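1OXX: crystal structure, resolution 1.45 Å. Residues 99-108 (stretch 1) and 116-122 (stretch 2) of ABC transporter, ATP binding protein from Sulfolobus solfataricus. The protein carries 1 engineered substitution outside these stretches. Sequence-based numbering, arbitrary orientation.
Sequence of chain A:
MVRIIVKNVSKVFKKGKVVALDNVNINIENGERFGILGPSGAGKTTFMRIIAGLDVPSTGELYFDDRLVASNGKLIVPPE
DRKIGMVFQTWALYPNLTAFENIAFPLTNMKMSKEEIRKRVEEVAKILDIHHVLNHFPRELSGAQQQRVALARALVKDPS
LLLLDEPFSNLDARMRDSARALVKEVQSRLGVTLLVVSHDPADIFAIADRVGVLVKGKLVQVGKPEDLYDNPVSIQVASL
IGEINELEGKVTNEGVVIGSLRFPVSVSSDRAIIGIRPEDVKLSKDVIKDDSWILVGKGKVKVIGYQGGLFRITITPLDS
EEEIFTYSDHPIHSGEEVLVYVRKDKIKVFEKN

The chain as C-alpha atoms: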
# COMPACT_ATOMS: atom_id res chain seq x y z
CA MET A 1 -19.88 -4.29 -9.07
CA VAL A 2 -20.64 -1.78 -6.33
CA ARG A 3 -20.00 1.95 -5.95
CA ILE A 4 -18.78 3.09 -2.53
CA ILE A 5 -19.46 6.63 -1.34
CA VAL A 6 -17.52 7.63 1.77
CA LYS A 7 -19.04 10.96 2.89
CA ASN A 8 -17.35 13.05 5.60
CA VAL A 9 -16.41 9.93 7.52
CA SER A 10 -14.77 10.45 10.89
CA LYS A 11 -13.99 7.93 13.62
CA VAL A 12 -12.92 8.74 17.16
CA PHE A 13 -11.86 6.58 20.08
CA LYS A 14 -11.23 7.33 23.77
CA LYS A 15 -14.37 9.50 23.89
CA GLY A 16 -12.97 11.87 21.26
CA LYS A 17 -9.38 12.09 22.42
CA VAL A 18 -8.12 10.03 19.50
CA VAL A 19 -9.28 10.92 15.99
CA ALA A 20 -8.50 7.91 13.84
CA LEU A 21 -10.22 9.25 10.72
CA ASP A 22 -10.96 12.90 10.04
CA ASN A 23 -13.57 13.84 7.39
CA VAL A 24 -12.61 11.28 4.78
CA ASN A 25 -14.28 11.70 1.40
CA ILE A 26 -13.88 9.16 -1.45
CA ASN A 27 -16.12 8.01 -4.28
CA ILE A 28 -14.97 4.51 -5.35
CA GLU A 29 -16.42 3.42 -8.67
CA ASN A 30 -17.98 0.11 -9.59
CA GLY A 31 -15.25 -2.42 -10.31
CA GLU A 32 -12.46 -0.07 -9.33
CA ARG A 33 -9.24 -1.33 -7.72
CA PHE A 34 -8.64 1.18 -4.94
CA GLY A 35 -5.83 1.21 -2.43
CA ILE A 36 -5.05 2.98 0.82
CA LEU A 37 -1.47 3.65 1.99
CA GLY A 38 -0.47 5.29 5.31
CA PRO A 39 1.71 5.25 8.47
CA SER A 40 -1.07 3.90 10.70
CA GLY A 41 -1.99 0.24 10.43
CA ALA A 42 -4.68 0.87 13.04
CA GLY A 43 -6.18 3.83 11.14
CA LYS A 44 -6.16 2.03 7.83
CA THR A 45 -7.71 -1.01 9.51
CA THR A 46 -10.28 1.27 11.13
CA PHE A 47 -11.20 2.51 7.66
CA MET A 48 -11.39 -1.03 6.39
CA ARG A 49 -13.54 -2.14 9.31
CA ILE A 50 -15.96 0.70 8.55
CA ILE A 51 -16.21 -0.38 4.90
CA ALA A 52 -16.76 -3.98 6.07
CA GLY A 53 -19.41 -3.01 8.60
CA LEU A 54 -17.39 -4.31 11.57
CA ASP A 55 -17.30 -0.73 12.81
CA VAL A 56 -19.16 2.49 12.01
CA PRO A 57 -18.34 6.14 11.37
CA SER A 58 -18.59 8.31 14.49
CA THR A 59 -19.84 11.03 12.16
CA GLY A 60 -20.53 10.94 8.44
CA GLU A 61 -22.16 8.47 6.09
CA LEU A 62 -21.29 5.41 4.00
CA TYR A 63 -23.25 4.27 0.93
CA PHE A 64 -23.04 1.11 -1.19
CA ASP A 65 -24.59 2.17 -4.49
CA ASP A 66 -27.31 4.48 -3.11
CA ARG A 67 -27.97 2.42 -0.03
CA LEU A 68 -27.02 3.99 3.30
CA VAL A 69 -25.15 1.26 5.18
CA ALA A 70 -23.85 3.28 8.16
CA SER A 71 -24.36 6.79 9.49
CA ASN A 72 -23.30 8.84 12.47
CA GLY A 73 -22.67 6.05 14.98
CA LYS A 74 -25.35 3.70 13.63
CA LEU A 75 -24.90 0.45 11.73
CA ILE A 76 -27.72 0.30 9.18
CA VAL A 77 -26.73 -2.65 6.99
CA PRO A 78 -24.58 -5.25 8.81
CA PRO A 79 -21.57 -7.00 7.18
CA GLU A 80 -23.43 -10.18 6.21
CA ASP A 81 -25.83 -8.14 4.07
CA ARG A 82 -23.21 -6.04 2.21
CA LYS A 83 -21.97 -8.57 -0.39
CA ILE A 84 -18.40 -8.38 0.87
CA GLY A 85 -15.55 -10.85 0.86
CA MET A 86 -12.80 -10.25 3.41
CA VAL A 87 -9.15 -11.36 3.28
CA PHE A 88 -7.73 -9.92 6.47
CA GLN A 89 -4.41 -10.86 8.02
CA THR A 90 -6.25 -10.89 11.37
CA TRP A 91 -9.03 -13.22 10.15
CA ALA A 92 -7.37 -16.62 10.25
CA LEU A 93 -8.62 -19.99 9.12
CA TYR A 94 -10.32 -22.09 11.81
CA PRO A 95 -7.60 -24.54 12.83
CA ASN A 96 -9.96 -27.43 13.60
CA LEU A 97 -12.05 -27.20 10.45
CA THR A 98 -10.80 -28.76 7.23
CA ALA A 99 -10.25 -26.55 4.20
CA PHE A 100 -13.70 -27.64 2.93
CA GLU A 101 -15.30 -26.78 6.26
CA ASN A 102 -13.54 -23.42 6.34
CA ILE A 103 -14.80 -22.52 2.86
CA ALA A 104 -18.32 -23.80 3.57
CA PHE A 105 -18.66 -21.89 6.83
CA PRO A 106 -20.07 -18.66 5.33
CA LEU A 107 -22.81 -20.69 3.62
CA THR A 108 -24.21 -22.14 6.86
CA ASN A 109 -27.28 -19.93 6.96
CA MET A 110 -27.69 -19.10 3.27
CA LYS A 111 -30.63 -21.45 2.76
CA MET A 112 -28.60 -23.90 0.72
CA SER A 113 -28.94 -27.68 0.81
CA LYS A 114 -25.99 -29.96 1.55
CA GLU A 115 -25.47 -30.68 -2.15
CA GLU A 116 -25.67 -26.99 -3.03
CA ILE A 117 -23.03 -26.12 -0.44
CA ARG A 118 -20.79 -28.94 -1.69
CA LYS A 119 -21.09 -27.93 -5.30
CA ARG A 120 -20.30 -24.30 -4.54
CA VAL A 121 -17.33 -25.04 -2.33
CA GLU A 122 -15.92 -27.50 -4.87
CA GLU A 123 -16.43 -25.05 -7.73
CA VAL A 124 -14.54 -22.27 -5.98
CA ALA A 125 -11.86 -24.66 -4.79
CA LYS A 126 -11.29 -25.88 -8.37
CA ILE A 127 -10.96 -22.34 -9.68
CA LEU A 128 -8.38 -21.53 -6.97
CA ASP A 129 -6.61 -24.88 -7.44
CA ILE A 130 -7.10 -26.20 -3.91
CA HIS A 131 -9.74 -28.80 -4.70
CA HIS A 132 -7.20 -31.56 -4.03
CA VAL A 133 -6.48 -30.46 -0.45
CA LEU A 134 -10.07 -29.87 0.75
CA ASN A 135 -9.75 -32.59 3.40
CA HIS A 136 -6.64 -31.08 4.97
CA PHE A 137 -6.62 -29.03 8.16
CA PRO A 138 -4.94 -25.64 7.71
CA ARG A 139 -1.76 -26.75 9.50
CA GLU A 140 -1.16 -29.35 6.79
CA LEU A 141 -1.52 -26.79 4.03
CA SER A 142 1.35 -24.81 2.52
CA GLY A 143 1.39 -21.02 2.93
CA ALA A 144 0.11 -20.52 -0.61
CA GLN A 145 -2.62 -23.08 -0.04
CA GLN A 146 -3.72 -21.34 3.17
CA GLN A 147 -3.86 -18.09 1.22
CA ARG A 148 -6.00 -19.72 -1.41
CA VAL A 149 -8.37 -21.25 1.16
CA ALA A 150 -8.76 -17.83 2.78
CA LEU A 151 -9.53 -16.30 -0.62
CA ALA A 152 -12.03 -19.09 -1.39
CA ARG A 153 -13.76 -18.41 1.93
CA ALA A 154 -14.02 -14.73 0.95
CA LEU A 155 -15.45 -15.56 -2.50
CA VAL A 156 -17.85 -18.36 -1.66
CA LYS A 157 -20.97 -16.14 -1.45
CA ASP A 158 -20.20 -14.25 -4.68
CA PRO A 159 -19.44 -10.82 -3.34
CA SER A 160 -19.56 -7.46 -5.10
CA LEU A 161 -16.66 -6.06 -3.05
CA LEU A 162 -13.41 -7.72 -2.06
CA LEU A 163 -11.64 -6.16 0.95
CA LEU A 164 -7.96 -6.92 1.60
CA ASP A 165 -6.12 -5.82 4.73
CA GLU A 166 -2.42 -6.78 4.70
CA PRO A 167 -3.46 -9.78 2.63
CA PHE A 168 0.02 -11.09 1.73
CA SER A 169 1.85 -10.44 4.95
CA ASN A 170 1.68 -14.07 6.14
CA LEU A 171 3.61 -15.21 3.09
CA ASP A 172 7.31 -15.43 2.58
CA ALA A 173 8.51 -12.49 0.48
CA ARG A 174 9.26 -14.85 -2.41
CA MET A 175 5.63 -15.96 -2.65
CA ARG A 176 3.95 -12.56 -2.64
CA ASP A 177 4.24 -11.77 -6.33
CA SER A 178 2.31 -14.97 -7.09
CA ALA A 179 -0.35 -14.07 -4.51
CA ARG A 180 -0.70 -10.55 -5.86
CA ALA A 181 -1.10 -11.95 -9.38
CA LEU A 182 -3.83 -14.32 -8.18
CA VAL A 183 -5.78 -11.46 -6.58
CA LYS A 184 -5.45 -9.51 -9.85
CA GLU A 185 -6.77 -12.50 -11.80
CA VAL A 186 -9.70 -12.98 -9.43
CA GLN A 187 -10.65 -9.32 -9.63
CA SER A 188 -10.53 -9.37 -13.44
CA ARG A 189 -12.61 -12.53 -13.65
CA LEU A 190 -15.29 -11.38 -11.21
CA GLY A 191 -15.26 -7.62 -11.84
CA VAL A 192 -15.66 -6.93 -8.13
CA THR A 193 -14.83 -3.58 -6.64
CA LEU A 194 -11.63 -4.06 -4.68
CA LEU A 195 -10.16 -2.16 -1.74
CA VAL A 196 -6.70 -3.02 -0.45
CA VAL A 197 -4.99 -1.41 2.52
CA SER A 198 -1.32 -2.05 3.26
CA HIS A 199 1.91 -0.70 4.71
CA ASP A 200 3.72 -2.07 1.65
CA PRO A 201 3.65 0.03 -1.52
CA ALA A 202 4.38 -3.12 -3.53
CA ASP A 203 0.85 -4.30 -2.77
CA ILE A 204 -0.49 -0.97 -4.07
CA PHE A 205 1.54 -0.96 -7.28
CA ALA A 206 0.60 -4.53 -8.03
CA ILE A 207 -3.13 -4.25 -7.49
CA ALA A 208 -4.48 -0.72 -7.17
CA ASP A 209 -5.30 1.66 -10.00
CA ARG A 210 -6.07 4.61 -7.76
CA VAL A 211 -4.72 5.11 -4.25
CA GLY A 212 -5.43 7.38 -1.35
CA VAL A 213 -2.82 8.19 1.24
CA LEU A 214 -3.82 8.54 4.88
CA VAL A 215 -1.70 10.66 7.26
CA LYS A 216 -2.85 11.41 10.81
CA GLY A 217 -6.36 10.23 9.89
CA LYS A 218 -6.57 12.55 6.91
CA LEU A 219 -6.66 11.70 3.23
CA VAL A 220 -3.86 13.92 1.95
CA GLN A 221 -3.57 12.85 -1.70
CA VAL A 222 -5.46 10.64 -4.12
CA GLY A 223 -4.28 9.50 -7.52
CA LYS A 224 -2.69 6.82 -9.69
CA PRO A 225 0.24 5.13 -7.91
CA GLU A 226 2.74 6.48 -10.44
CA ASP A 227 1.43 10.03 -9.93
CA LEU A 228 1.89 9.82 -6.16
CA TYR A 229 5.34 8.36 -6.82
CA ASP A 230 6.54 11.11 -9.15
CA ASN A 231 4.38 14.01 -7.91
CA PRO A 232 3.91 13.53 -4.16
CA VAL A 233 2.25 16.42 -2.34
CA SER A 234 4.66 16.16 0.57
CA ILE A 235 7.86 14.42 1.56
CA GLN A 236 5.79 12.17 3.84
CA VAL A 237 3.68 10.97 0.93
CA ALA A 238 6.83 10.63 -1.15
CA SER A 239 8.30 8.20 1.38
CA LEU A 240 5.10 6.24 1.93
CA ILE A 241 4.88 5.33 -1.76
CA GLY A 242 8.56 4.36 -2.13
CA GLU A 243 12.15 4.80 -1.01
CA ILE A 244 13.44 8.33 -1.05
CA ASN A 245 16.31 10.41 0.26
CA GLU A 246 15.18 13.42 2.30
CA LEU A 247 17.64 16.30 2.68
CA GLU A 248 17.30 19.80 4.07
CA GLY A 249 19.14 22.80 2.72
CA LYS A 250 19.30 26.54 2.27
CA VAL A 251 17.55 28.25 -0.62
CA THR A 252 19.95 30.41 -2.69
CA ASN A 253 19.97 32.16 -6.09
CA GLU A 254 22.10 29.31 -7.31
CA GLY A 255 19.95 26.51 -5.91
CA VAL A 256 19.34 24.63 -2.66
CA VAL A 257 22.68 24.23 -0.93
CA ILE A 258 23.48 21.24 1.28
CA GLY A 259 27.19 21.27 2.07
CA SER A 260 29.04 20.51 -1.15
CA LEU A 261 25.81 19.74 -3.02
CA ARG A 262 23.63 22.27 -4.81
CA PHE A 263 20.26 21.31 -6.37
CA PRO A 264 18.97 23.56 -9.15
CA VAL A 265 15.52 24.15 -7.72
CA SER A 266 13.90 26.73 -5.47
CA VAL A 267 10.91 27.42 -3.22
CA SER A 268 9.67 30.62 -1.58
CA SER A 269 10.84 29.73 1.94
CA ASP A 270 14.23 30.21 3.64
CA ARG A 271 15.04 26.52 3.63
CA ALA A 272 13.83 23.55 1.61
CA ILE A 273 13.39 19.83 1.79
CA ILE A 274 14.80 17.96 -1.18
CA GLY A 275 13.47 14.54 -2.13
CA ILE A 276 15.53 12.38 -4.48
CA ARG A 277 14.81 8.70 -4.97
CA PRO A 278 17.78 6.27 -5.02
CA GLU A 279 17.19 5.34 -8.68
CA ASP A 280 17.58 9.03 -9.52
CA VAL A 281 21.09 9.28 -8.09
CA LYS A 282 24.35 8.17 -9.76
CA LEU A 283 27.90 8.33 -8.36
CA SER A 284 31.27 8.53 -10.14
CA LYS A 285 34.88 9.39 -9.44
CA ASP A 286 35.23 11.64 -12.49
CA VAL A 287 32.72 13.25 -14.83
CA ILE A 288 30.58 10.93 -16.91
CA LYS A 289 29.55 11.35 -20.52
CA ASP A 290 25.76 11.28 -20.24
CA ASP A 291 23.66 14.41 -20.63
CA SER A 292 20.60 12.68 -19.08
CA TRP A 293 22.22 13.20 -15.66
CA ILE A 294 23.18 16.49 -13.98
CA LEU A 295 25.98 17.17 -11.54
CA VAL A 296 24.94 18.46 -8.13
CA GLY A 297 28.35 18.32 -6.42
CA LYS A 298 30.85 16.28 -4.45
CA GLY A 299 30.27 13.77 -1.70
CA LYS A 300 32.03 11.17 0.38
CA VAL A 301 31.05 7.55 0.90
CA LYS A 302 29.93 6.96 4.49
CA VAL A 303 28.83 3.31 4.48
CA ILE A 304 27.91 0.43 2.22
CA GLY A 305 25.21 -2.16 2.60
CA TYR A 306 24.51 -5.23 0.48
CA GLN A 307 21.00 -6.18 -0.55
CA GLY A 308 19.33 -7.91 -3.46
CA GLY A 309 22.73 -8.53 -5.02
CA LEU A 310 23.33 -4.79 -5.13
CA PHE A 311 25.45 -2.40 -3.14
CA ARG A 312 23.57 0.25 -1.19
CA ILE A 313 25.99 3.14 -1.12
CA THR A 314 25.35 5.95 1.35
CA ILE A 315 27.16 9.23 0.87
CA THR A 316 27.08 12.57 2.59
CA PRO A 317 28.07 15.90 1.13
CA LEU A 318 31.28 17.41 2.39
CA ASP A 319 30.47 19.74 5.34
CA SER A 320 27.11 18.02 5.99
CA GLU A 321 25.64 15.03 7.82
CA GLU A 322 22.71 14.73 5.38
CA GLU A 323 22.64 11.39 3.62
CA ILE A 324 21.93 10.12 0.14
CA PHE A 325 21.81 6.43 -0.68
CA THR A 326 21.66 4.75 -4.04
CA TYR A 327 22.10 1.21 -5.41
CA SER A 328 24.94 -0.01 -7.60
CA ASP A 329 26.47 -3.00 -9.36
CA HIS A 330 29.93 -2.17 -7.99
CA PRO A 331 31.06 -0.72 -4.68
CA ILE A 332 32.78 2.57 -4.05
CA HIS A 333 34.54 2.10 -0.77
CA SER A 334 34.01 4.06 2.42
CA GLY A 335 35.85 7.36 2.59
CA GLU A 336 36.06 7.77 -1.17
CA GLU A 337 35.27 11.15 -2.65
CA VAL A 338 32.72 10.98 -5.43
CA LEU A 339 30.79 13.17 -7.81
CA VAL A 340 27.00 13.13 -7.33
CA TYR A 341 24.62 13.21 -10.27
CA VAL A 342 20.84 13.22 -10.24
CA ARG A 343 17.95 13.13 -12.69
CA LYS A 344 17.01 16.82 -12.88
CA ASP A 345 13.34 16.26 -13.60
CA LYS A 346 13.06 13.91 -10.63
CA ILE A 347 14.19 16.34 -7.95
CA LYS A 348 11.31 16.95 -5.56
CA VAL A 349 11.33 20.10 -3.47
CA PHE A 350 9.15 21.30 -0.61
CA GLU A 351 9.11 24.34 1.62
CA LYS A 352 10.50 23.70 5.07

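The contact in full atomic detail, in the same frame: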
# COMPACT_ATOMS: atom_id res chain seq x y z
N ALA A 99 -10.15 -27.60 5.20
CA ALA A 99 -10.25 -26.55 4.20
C ALA A 99 -11.70 -26.48 3.68
O ALA A 99 -12.26 -25.39 3.54
CB ALA A 99 -9.26 -26.80 3.07
N PHE A 100 -12.32 -27.62 3.39
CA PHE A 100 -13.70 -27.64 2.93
C PHE A 100 -14.60 -26.94 3.95
O PHE A 100 -15.41 -26.13 3.60
CB PHE A 100 -14.22 -29.08 2.75
CG PHE A 100 -15.65 -29.16 2.29
CD1 PHE A 100 -15.96 -29.20 0.96
CD2 PHE A 100 -16.69 -29.13 3.20
CE1 PHE A 100 -17.27 -29.26 0.54
CE2 PHE A 100 -17.99 -29.19 2.78
CZ PHE A 100 -18.28 -29.25 1.44
N GLU A 101 -14.47 -27.32 5.21
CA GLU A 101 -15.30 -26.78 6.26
C GLU A 101 -15.09 -25.29 6.42
O GLU A 101 -16.03 -24.52 6.70
CB GLU A 101 -15.00 -27.53 7.56
CG GLU A 101 -15.50 -28.96 7.59
CD GLU A 101 -15.18 -29.69 8.89
OE1 GLU A 101 -14.01 -29.70 9.32
OE2 GLU A 101 -16.13 -30.29 9.47
N ASN A 102 -13.84 -24.84 6.25
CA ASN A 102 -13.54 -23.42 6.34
C ASN A 102 -14.23 -22.65 5.22
O ASN A 102 -14.76 -21.56 5.44
CB ASN A 102 -12.03 -23.18 6.28
CG ASN A 102 -11.41 -23.09 7.64
OD1 ASN A 102 -11.50 -22.05 8.31
ND2 ASN A 102 -10.76 -24.17 8.08
N ILE A 103 -14.20 -23.19 4.01
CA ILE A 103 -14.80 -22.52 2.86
C ILE A 103 -16.33 -22.57 2.92
O ILE A 103 -17.00 -21.62 2.51
CB ILE A 103 -14.26 -23.12 1.57
CG1 ILE A 103 -12.74 -22.95 1.48
CG2 ILE A 103 -14.94 -22.49 0.35
CD1 ILE A 103 -12.08 -23.77 0.34
N ALA A 104 -16.87 -23.64 3.47
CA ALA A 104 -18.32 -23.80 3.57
C ALA A 104 -18.94 -22.95 4.67
O ALA A 104 -20.14 -22.65 4.64
CB ALA A 104 -18.65 -25.23 3.83
N PHE A 105 -18.14 -22.58 5.66
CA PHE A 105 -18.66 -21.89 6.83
C PHE A 105 -19.59 -20.70 6.52
O PHE A 105 -20.66 -20.61 7.12
CB PHE A 105 -17.50 -21.45 7.73
CG PHE A 105 -17.95 -20.98 9.09
CD1 PHE A 105 -18.38 -21.90 10.04
CD2 PHE A 105 -17.97 -19.65 9.40
CE1 PHE A 105 -18.81 -21.47 11.28
CE2 PHE A 105 -18.39 -19.22 10.65
CZ PHE A 105 -18.81 -20.14 11.59
N PRO A 106 -19.21 -19.81 5.61
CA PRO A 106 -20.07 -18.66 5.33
C PRO A 106 -21.42 -19.03 4.75
O PRO A 106 -22.32 -18.20 4.74
CB PRO A 106 -19.26 -17.85 4.32
CG PRO A 106 -17.82 -18.27 4.56
CD PRO A 106 -17.95 -19.75 4.86
N LEU A 107 -21.56 -20.26 4.26
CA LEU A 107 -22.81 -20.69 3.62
C LEU A 107 -23.81 -21.32 4.59
O LEU A 107 -24.91 -21.68 4.18
CB LEU A 107 -22.50 -21.70 2.53
CG LEU A 107 -21.56 -21.26 1.41
CD1 LEU A 107 -21.41 -22.35 0.36
CD2 LEU A 107 -22.08 -20.00 0.78
N THR A 108 -23.42 -21.44 5.85
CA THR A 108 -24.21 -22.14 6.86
C THR A 108 -25.67 -21.73 6.91
O THR A 108 -26.56 -22.58 6.98
CB THR A 108 -23.58 -21.92 8.23
OG1 THR A 108 -22.25 -22.44 8.25
CG2 THR A 108 -24.31 -22.72 9.30
N GLU A 116 -25.93 -28.32 -2.51
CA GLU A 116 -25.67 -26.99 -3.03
C GLU A 116 -24.40 -26.41 -2.43
O GLU A 116 -23.60 -25.79 -3.12
CB GLU A 116 -26.85 -26.06 -2.77
CG GLU A 116 -28.07 -26.41 -3.60
CD GLU A 116 -29.26 -25.51 -3.29
OE1 GLU A 116 -29.84 -24.95 -4.25
OE2 GLU A 116 -29.63 -25.38 -2.11
N ILE A 117 -24.24 -26.57 -1.12
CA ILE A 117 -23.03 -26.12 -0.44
C ILE A 117 -21.82 -26.84 -1.03
O ILE A 117 -20.81 -26.20 -1.36
CB ILE A 117 -23.16 -26.38 1.08
CG1 ILE A 117 -24.20 -25.46 1.70
CG2 ILE A 117 -21.81 -26.26 1.78
CD1 ILE A 117 -24.56 -25.86 3.11
N ARG A 118 -21.93 -28.15 -1.22
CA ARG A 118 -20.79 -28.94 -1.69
C ARG A 118 -20.38 -28.51 -3.07
O ARG A 118 -19.20 -28.28 -3.35
CB ARG A 118 -21.13 -30.43 -1.69
CG ARG A 118 -19.94 -31.27 -2.12
CD ARG A 118 -20.27 -32.72 -2.40
NE ARG A 118 -21.27 -32.83 -3.45
CZ ARG A 118 -21.05 -32.60 -4.73
NH1 ARG A 118 -19.84 -32.23 -5.15
NH2 ARG A 118 -22.04 -32.73 -5.61
N LYS A 119 -21.37 -28.32 -3.93
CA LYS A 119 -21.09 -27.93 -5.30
C LYS A 119 -20.42 -26.56 -5.36
O LYS A 119 -19.46 -26.35 -6.10
CB LYS A 119 -22.38 -27.99 -6.13
CG LYS A 119 -22.84 -29.42 -6.37
CD LYS A 119 -24.12 -29.50 -7.19
CE LYS A 119 -24.64 -30.93 -7.28
NZ LYS A 119 -25.90 -31.00 -8.07
N ARG A 120 -20.87 -25.64 -4.52
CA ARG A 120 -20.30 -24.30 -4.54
C ARG A 120 -18.87 -24.29 -4.01
O ARG A 120 -17.97 -23.68 -4.60
CB ARG A 120 -21.16 -23.33 -3.72
CG ARG A 120 -20.61 -21.92 -3.67
CD ARG A 120 -20.43 -21.28 -5.03
NE ARG A 120 -19.88 -19.95 -4.91
CZ ARG A 120 -19.28 -19.27 -5.89
NH1 ARG A 120 -19.15 -19.80 -7.10
NH2 ARG A 120 -18.80 -18.05 -5.65
N VAL A 121 -18.66 -24.96 -2.89
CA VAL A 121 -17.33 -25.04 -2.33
C VAL A 121 -16.37 -25.70 -3.31
O VAL A 121 -15.26 -25.22 -3.53
CB VAL A 121 -17.34 -25.82 -1.01
CG1 VAL A 121 -15.90 -26.10 -0.52
CG2 VAL A 121 -18.14 -25.04 0.04
N GLU A 122 -16.79 -26.81 -3.92
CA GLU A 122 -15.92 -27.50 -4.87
C GLU A 122 -15.61 -26.65 -6.09
O GLU A 122 -14.49 -26.70 -6.60
CB GLU A 122 -16.49 -28.85 -5.27
CG GLU A 122 -16.35 -29.87 -4.16
CD GLU A 122 -16.61 -31.29 -4.61
OE1 GLU A 122 -17.24 -32.03 -3.85
OE2 GLU A 122 -16.15 -31.66 -5.73

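Two helical segments can meet through hydrocarbon contacts without a hydrogen bond between them, and this pair from the ABC transporter ATP-binding protein of Sulfolobus solfataricus is a compact example. At its centre lies Val-121, a buried residue whose CA-to-CB bond points toward the first stretch and which meets four residues there. Its CG1 methyl lies 3.4 Å from CD1 of Phe-100 and 3.8 Å from CG2 of Ile-103, while its CG2 methyl lies 3.8 Å from CB of Ala-104 and 4.2 Å from CD1 of Leu-107. Val-121 is in the t rotamer, and both of its methyls take part in the contact.

The axis of helix 99-104 approaches that of helix 116-122 to 9.7 Å at an angle of 105°, so the two cross steeply and touch over a short length. The chains come nearest at Ala-104 and Val-121, whose CA atoms are 6.1 Å apart; CG2 of Val-121 lies 3.7 Å from CA of Ala-104, and the CA-to-CB bond of Ala-104 points sideways.

One helical turn before Val-121, Ile-117 also points toward the first stretch, and its carbonyl O accepts a hydrogen bond from Val-121 N at 2.9 Å. CG2 of Ile-117 packs 3.9 Å from CB of Ala-104 and 4.2 Å from CD1 of Leu-107. Leu-107 reaches this site from a 3-10 segment, where its N donates to Ala-104 O at 2.8 Å, and adds its side chain to the same apolar surface.

Farther out, aliphatic parts of charged residues extend the contact. CD1 of Leu-107 lies 4.1 Å from CG of Arg-120, whose guanidinium is hydrogen-bonded elsewhere in the structure. Phe-100, in the t rotamer, starts sideways but brings its ring nearer; the ring edge meets the backbone of Arg-118, where CZ of Phe-100 lies 4.0 Å from CA of Arg-118, and CE1 of Phe-100 lies 4.3 Å from CG of Arg-118.

At the polar margin the side chain of Arg-118 leads away from the first stretch. Its NH1 donates to OE1 of Glu-122 at 2.9 Å, a salt bridge between residues one turn apart. No hydrogen bond or salt bridge crosses between the stretches. The 407 Å² buried in total therefore reflects van der Waals packing and the exclusion of water from apolar groups, while the backbone hydrogen bonds described here lie within each segment.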